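Local coordinates for Cif-like 1 (Burkholderia cenocepacia, PDB 7JQY), which is probably an epoxide hydrolase of the alpha/beta hydrolase fold, opening epoxides by adding water, at residues D193-R198 against G283-D288; G56-W61 against A189-F194; M145-V150 against A252-K257. The protein carries 1 engineered substitution. One frame throughout, in Å; residues are numbered along the deposited sequence.

Contact 1: residues D193-R198 against G283-D288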
# COMPACT_ATOMS: atom_id res chain seq x y z
N ASP B 193 3.29 -9.58 19.12
CA ASP B 193 3.99 -8.81 20.14
C ASP B 193 3.25 -8.87 21.46
O ASP B 193 3.84 -9.13 22.51
CB ASP B 193 4.18 -7.37 19.70
CG ASP B 193 5.15 -6.62 20.59
OD1 ASP B 193 6.37 -6.75 20.37
OD2 ASP B 193 4.69 -5.93 21.53
N PHE B 194 1.93 -8.66 21.41
CA PHE B 194 1.12 -8.76 22.63
C PHE B 194 1.35 -10.10 23.31
O PHE B 194 1.56 -10.17 24.54
CB PHE B 194 -0.35 -8.57 22.28
CG PHE B 194 -1.24 -8.42 23.47
CD1 PHE B 194 -1.69 -9.54 24.14
CD2 PHE B 194 -1.61 -7.17 23.92
CE1 PHE B 194 -2.51 -9.42 25.26
CE2 PHE B 194 -2.42 -7.03 25.03
CZ PHE B 194 -2.87 -8.15 25.70
N TYR B 195 1.40 -11.16 22.54
CA TYR B 195 1.57 -12.46 23.08
C TYR B 195 2.93 -12.72 23.65
O TYR B 195 3.03 -13.15 24.74
CB TYR B 195 1.29 -13.50 22.00
CG TYR B 195 0.33 -14.56 22.36
CD1 TYR B 195 -1.00 -14.40 22.17
CD2 TYR B 195 0.74 -15.74 22.87
CE1 TYR B 195 -1.90 -15.38 22.48
CE2 TYR B 195 -0.14 -16.72 23.19
CZ TYR B 195 -1.46 -16.53 22.99
OH TYR B 195 -2.34 -17.50 23.29
N LYS B 196 3.98 -12.39 22.93
CA LYS B 196 5.32 -12.75 23.37
C LYS B 196 5.76 -11.93 24.58
O LYS B 196 6.53 -12.43 25.41
CB LYS B 196 6.31 -12.57 22.22
CG LYS B 196 6.16 -13.60 21.13
CD LYS B 196 7.25 -13.42 20.11
CE LYS B 196 6.80 -13.70 18.70
NZ LYS B 196 8.00 -14.02 17.86
N LYS B 197 5.26 -10.70 24.72
CA LYS B 197 5.61 -9.90 25.89
C LYS B 197 5.06 -10.49 27.18
O LYS B 197 5.60 -10.20 28.26
CB LYS B 197 5.08 -8.47 25.70
CG LYS B 197 6.08 -7.54 25.09
CD LYS B 197 5.50 -6.20 24.72
CE LYS B 197 6.63 -5.24 24.37
NZ LYS B 197 6.69 -4.98 22.91
N ARG B 198 4.04 -11.33 27.11
CA ARG B 198 3.41 -11.90 28.29
C ARG B 198 3.69 -13.39 28.46
O ARG B 198 3.23 -13.98 29.44
CB ARG B 198 1.89 -11.66 28.23
CG ARG B 198 1.49 -10.19 28.34
CD ARG B 198 0.04 -9.96 27.83
NE ARG B 198 -0.41 -8.61 28.15
CZ ARG B 198 -0.05 -7.52 27.49
NH1 ARG B 198 0.78 -7.60 26.45
NH2 ARG B 198 -0.50 -6.33 27.89
N GLY B 283 4.16 -18.22 31.98
CA GLY B 283 3.67 -16.86 31.84
C GLY B 283 2.17 -16.75 31.87
O GLY B 283 1.48 -17.52 32.55
N HIS B 284 1.64 -15.85 31.05
CA HIS B 284 0.24 -15.47 31.07
C HIS B 284 -0.66 -16.48 30.36
O HIS B 284 -1.86 -16.51 30.66
CB HIS B 284 0.09 -14.09 30.42
CG HIS B 284 -1.27 -13.48 30.58
ND1 HIS B 284 -1.73 -12.97 31.77
CD2 HIS B 284 -2.26 -13.27 29.68
CE1 HIS B 284 -2.94 -12.48 31.61
NE2 HIS B 284 -3.29 -12.66 30.34
N TRP B 285 -0.12 -17.30 29.47
CA TRP B 285 -0.94 -18.14 28.57
C TRP B 285 -0.84 -19.60 29.00
O TRP B 285 -0.15 -20.41 28.37
CB TRP B 285 -0.49 -17.97 27.11
CG TRP B 285 -0.21 -16.54 26.72
CD1 TRP B 285 1.02 -15.95 26.58
CD2 TRP B 285 -1.18 -15.54 26.40
NE1 TRP B 285 0.87 -14.64 26.19
CE2 TRP B 285 -0.47 -14.36 26.08
CE3 TRP B 285 -2.58 -15.51 26.36
CZ2 TRP B 285 -1.11 -13.17 25.73
CZ3 TRP B 285 -3.22 -14.33 26.01
CH2 TRP B 285 -2.48 -13.17 25.71
N LEU B 286 -1.58 -19.95 30.05
CA LEU B 286 -1.46 -21.29 30.62
C LEU B 286 -1.72 -22.41 29.61
O LEU B 286 -0.90 -23.34 29.54
CB LEU B 286 -2.38 -21.42 31.84
CG LEU B 286 -1.64 -21.68 33.15
CD1 LEU B 286 -2.63 -21.90 34.28
CD2 LEU B 286 -0.69 -22.87 33.02
N PRO B 287 -2.80 -22.39 28.81
CA PRO B 287 -2.99 -23.49 27.84
C PRO B 287 -1.90 -23.57 26.79
O PRO B 287 -1.62 -24.67 26.30
CB PRO B 287 -4.36 -23.18 27.23
CG PRO B 287 -5.05 -22.32 28.23
CD PRO B 287 -3.96 -21.48 28.83
N ASP B 288 -1.30 -22.45 26.39
CA ASP B 288 -0.21 -22.50 25.41
C ASP B 288 1.11 -22.91 26.06
O ASP B 288 1.88 -23.67 25.46
CB ASP B 288 -0.04 -21.15 24.72
CG ASP B 288 -1.21 -20.79 23.83
OD1 ASP B 288 -1.34 -21.40 22.74
OD2 ASP B 288 -1.99 -19.90 24.22
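Tyr195 and Trp285 meet face to face: the phenol ring lies against the five-membered ring of the indole, the centroids 3.8 Å apart and the planes only 7° from parallel. The same two residues are also hydrogen-bonded, because Trp285 NE1 donates to Tyr195 O over 3.0 Å at an N-H...O angle of 151°. One indole is thus fixed both by its face and by its single N-H. On its opposite face His284 CD2 lies toward the rim, and at its edge Trp285 CH2 comes to 3.8 Å from Phe194 CE1.

At the far end of the phenol, Tyr195 OH donates to Asp288 OD2 over 2.6 Å, reaching the carboxylate from above its plane. Arg198 O accepts from His284 N at 2.9 Å, and the CB atoms of Arg198 and His284 pack at 3.7 Å.

A second shell sets these groups. Tyr195 O receives Arg198 N as well as the indole. In Arg198, CG lies beside the backbone N (chi1 -66°) and the chain runs extended to NE; the guanidinium lies over a face of the Phe194 ring, and NH1 donates to Phe194 O over 3.3 Å. Farther out, Arg198 NH2 reaches Gln166 O, Asp288 OD1 is shared by Arg65 and Tyr211, and His284 ND1 bonds Ser258 OG.

Helix 187-198 of the lid is in this way joined to the loop after the last strand, where alpha/beta hydrolases usually carry their catalytic histidine, a place consistent with His284. The chemistry suggests a buried polar network rather than plain packing: Asp288, facing Arg65 and two hydroxyls, is probably ionised, and a charged carboxylate would polarise the phenol that stacks on Trp285.

Contact 2: residues G56-W61 against A189-F194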
# COMPACT_ATOMS: atom_id res chain seq x y z
N GLY B 56 -10.02 -16.59 25.56
CA GLY B 56 -10.07 -15.16 25.77
C GLY B 56 -9.58 -14.39 24.56
O GLY B 56 -9.70 -14.84 23.41
N TRP B 57 -9.07 -13.18 24.82
CA TRP B 57 -8.48 -12.29 23.83
C TRP B 57 -6.96 -12.31 23.93
O TRP B 57 -6.42 -12.24 25.04
CB TRP B 57 -8.97 -10.85 24.01
CG TRP B 57 -8.69 -9.98 22.81
CD1 TRP B 57 -9.55 -9.68 21.79
CD2 TRP B 57 -7.45 -9.32 22.50
NE1 TRP B 57 -8.93 -8.87 20.86
CE2 TRP B 57 -7.64 -8.65 21.27
CE3 TRP B 57 -6.20 -9.25 23.13
CZ2 TRP B 57 -6.63 -7.90 20.67
CZ3 TRP B 57 -5.20 -8.51 22.53
CH2 TRP B 57 -5.42 -7.85 21.31
N PRO B 58 -6.24 -12.42 22.80
CA PRO B 58 -6.74 -12.59 21.43
C PRO B 58 -6.70 -14.05 21.02
O PRO B 58 -5.75 -14.47 20.36
CB PRO B 58 -5.75 -11.78 20.60
CG PRO B 58 -4.41 -11.90 21.39
CD PRO B 58 -4.76 -12.37 22.81
N GLN B 59 -7.70 -14.83 21.39
CA GLN B 59 -7.64 -16.27 21.24
C GLN B 59 -8.90 -16.79 20.55
O GLN B 59 -9.83 -16.04 20.25
CB GLN B 59 -7.46 -16.95 22.60
CG GLN B 59 -6.32 -16.32 23.44
CD GLN B 59 -6.06 -17.08 24.71
OE1 GLN B 59 -6.97 -17.28 25.53
NE2 GLN B 59 -4.83 -17.52 24.88
N THR B 60 -8.87 -18.08 20.25
CA THR B 60 -10.01 -18.85 19.78
C THR B 60 -10.00 -20.16 20.55
O THR B 60 -9.16 -20.36 21.44
CB THR B 60 -9.92 -19.13 18.27
OG1 THR B 60 -8.77 -19.93 18.03
CG2 THR B 60 -9.86 -17.84 17.46
N TRP B 61 -10.90 -21.07 20.17
CA TRP B 61 -10.88 -22.42 20.74
C TRP B 61 -9.51 -23.07 20.63
O TRP B 61 -9.15 -23.92 21.45
CB TRP B 61 -11.92 -23.30 20.03
CG TRP B 61 -11.47 -23.72 18.65
CD1 TRP B 61 -11.76 -23.10 17.47
CD2 TRP B 61 -10.63 -24.84 18.32
NE1 TRP B 61 -11.15 -23.75 16.43
CE2 TRP B 61 -10.46 -24.83 16.92
CE3 TRP B 61 -10.01 -25.84 19.08
CZ2 TRP B 61 -9.69 -25.79 16.26
CZ3 TRP B 61 -9.25 -26.80 18.41
CH2 TRP B 61 -9.10 -26.76 17.02
N ALA B 189 1.44 -8.51 13.51
CA ALA B 189 2.48 -7.82 14.26
C ALA B 189 1.98 -7.37 15.63
O ALA B 189 2.72 -7.40 16.62
CB ALA B 189 3.01 -6.64 13.45
N TYR B 190 0.73 -6.92 15.70
CA TYR B 190 0.18 -6.47 16.98
C TYR B 190 -0.01 -7.63 17.94
O TYR B 190 0.37 -7.54 19.11
CB TYR B 190 -1.14 -5.73 16.75
CG TYR B 190 -1.77 -5.15 18.01
CD1 TYR B 190 -1.23 -4.02 18.62
CD2 TYR B 190 -2.91 -5.72 18.56
CE1 TYR B 190 -1.81 -3.48 19.75
CE2 TYR B 190 -3.50 -5.19 19.70
CZ TYR B 190 -2.95 -4.06 20.29
OH TYR B 190 -3.53 -3.53 21.43
N ILE B 191 -0.57 -8.74 17.45
CA ILE B 191 -0.94 -9.84 18.34
C ILE B 191 0.27 -10.69 18.71
O ILE B 191 0.36 -11.20 19.84
CB ILE B 191 -2.06 -10.67 17.68
CG1 ILE B 191 -3.39 -9.96 17.88
CG2 ILE B 191 -2.12 -12.08 18.23
CD1 ILE B 191 -4.43 -10.27 16.77
N LEU B 192 1.21 -10.90 17.78
CA LEU B 192 2.43 -11.63 18.13
C LEU B 192 3.21 -10.90 19.22
O LEU B 192 3.75 -11.53 20.14
CB LEU B 192 3.31 -11.84 16.90
CG LEU B 192 3.31 -13.21 16.22
CD1 LEU B 192 1.96 -13.49 15.55
CD2 LEU B 192 4.42 -13.24 15.19
N ASP B 193 3.29 -9.58 19.12
CA ASP B 193 3.99 -8.81 20.14
C ASP B 193 3.25 -8.87 21.46
O ASP B 193 3.84 -9.13 22.51
CB ASP B 193 4.18 -7.37 19.70
CG ASP B 193 5.15 -6.62 20.59
OD1 ASP B 193 6.37 -6.75 20.37
OD2 ASP B 193 4.69 -5.93 21.53
N PHE B 194 1.93 -8.66 21.41
CA PHE B 194 1.12 -8.76 22.63
C PHE B 194 1.35 -10.10 23.31
O PHE B 194 1.56 -10.17 24.54
CB PHE B 194 -0.35 -8.57 22.28
CG PHE B 194 -1.24 -8.42 23.47
CD1 PHE B 194 -1.69 -9.54 24.14
CD2 PHE B 194 -1.61 -7.17 23.92
CE1 PHE B 194 -2.51 -9.42 25.26
CE2 PHE B 194 -2.42 -7.03 25.03
CZ PHE B 194 -2.87 -8.15 25.70
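Pro58 and Ile191 bring the two backbones nearest, with CA atoms 7.1 Å apart, where an irregular loop faces the flank of helix 187-198. The loop follows strand 50-54 and carries the His-Gly-X-Pro sequence known from epoxide hydrolases; its Trp57-Pro58 peptide is cis, and Gln59 N closes the turn on Gly56 O at 2.8 Å. Gln59 OE1 accepts from Gly56 N as well, bracing the same turn through a side chain.

Across the contact all the touching is apolar. Trp57 sends the rim of its six-membered ring into the face of Phe194, a T-shaped pair with centroids 5.1 Å apart and planes at 86°. The tip, Trp57 CZ3, stands over the middle of the phenyl, roughly equidistant from its six carbons. Phe194 CG, anti to the backbone N (chi1 -170°), carries the phenyl off the helix toward the indole, and Trp57 takes the face opposite the guanidinium of Arg198. Next to CZ3, Trp57 CH2 touches Tyr190 CE2 at 3.7 Å, edge against edge, while Tyr190 OH is bonded to His173 NE2.

Trp57 N is hydrogen-bonded to OG of the engineered Ser123, at the probable nucleophile elbow. Behind the indole, Pro58 CB covers one face, and Pro58 CG rests 3.9 Å from Ile191 CG2.

Contact 3: residues M145-V150 against A252-K257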
# COMPACT_ATOMS: atom_id res chain seq x y z
N MET B 145 -10.76 -21.25 37.03
CA MET B 145 -10.50 -19.86 36.65
C MET B 145 -9.01 -19.67 36.40
O MET B 145 -8.20 -19.86 37.31
CB MET B 145 -11.00 -18.91 37.74
CG MET B 145 -12.51 -19.07 38.02
SD MET B 145 -13.13 -17.90 39.24
CE MET B 145 -13.77 -16.62 38.17
N LEU B 146 -8.65 -19.24 35.18
CA LEU B 146 -7.26 -19.21 34.75
C LEU B 146 -6.80 -17.79 34.42
O LEU B 146 -7.51 -17.04 33.74
CB LEU B 146 -7.04 -20.09 33.51
CG LEU B 146 -7.52 -21.54 33.45
CD1 LEU B 146 -6.92 -22.22 32.21
CD2 LEU B 146 -7.16 -22.31 34.70
N ASP B 147 -5.61 -17.45 34.91
CA ASP B 147 -4.73 -16.43 34.35
C ASP B 147 -5.10 -14.97 34.62
O ASP B 147 -4.20 -14.14 34.81
CB ASP B 147 -4.60 -16.65 32.84
CG ASP B 147 -3.92 -17.97 32.51
OD1 ASP B 147 -3.04 -18.39 33.28
OD2 ASP B 147 -4.28 -18.61 31.49
N VAL B 148 -6.38 -14.64 34.61
CA VAL B 148 -6.80 -13.23 34.62
C VAL B 148 -7.83 -12.99 35.72
O VAL B 148 -8.70 -13.84 35.95
CB VAL B 148 -7.38 -12.84 33.24
CG1 VAL B 148 -7.88 -11.40 33.21
CG2 VAL B 148 -6.33 -13.05 32.16
N PRO B 149 -7.76 -11.87 36.44
CA PRO B 149 -8.84 -11.52 37.37
C PRO B 149 -10.07 -10.99 36.64
O PRO B 149 -9.97 -10.41 35.56
CB PRO B 149 -8.22 -10.42 38.23
CG PRO B 149 -7.23 -9.76 37.29
CD PRO B 149 -6.65 -10.89 36.48
N VAL B 150 -11.23 -11.16 37.27
CA VAL B 150 -12.48 -10.73 36.64
C VAL B 150 -12.84 -9.34 37.17
O VAL B 150 -12.39 -8.96 38.26
CB VAL B 150 -13.63 -11.73 36.87
CG1 VAL B 150 -13.20 -13.14 36.51
CG2 VAL B 150 -14.15 -11.67 38.29
N ALA B 252 -8.43 -22.10 40.97
CA ALA B 252 -7.78 -20.91 40.44
C ALA B 252 -6.33 -21.24 40.08
O ALA B 252 -5.59 -21.78 40.91
CB ALA B 252 -7.82 -19.76 41.45
N LEU B 253 -5.93 -20.91 38.85
CA LEU B 253 -4.59 -21.23 38.35
C LEU B 253 -4.00 -20.05 37.58
O LEU B 253 -4.72 -19.34 36.88
CB LEU B 253 -4.60 -22.45 37.43
CG LEU B 253 -5.17 -23.76 37.98
CD1 LEU B 253 -5.35 -24.76 36.84
CD2 LEU B 253 -4.27 -24.32 39.06
N ALA B 254 -2.68 -19.87 37.71
CA ALA B 254 -1.97 -18.84 36.96
C ALA B 254 -0.48 -19.14 37.00
O ALA B 254 -0.00 -19.92 37.82
CB ALA B 254 -2.26 -17.43 37.50
N GLY B 255 0.26 -18.53 36.06
CA GLY B 255 1.69 -18.74 36.01
C GLY B 255 2.44 -17.85 36.99
O GLY B 255 2.03 -16.73 37.29
N ASP B 256 3.57 -18.36 37.50
CA ASP B 256 4.33 -17.59 38.48
C ASP B 256 4.97 -16.35 37.87
O ASP B 256 5.33 -15.43 38.61
CB ASP B 256 5.41 -18.45 39.14
CG ASP B 256 6.44 -18.97 38.15
OD1 ASP B 256 6.23 -18.85 36.93
OD2 ASP B 256 7.49 -19.49 38.61
N LYS B 257 5.14 -16.31 36.55
CA LYS B 257 5.74 -15.16 35.90
C LYS B 257 4.71 -14.14 35.44
O LYS B 257 5.09 -13.14 34.82
CB LYS B 257 6.60 -15.59 34.72
CG LYS B 257 7.67 -16.60 35.05
CD LYS B 257 8.75 -15.97 35.92
CE LYS B 257 9.93 -16.91 36.09
NZ LYS B 257 10.86 -16.45 37.15
O HOH W 1 -0.81 -17.35 33.87
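Neighbouring parallel strands in the central sheet of the alpha/beta hydrolase fold, 140-146 and 250-255, meet here through Met145, Leu146 and Asp147 against Ala252, Leu253 and Ala254. Leu253 bonds through both its N and its O to the residues on either side of Leu146: N donates to Met145 O and O accepts from Asp147 N, each over 2.9 Å. CA-H...O contacts accompany these bonds, with Ala252 CA 3.3 Å from Met145 O and Leu146 CA equally close to Leu253 O.

On one face of the sheet Leu146 and Leu253 lie side by side, pointing the same way. Each has CG beside its backbone N (chi1 -51° and -56°), and Leu146 CD2 reaches Leu253 CD1 at 3.7 Å, under helix 291-303. Met145 and Ala252 look to the other face, where helices 124-135 and 262-268 pack.

Beyond the bonded pairs the strands part. Asp147, with a positive phi of 77°, turns its chain away, and a water bridges the gap: it accepts from Gly255 N at 2.7 Å and donates to Asp147 OD1 at a short 2.5 Å. Asp147 OD2 pairs with Arg122 NE in a salt bridge, giving the two buried carboxylate oxygens separate partners. The probable nucleophile elbow at the engineered Ser123 lies near Leu146; neighbouring parallel strands whose C-terminal ends give way to loops lining the active site are the pattern of the alpha/beta hydrolase fold.

In the fold
From the N terminus, 56-61 comes first, just after strand 50-54. Segment 145-150 follows at the end of strand 140-146, where the chain departs into the helical lid. Helix 187-198 of that lid closes the first loop in contact 2 and, one turn on, begins contact 1. The return to the sheet at 252-257 closes contact 3, whose loop therefore crosses that of contact 2; residues 283-288 then close contact 1, crossing contact 3 in turn. Contacts 1 and 2 meet where Gln59 NE2 probably bonds Tyr195 OH, and contacts 1 and 3 where Leu286 packs on Leu253. Together they tie lid and sheet to the loops at the sheet's C-terminal edge, where the active site probably lies.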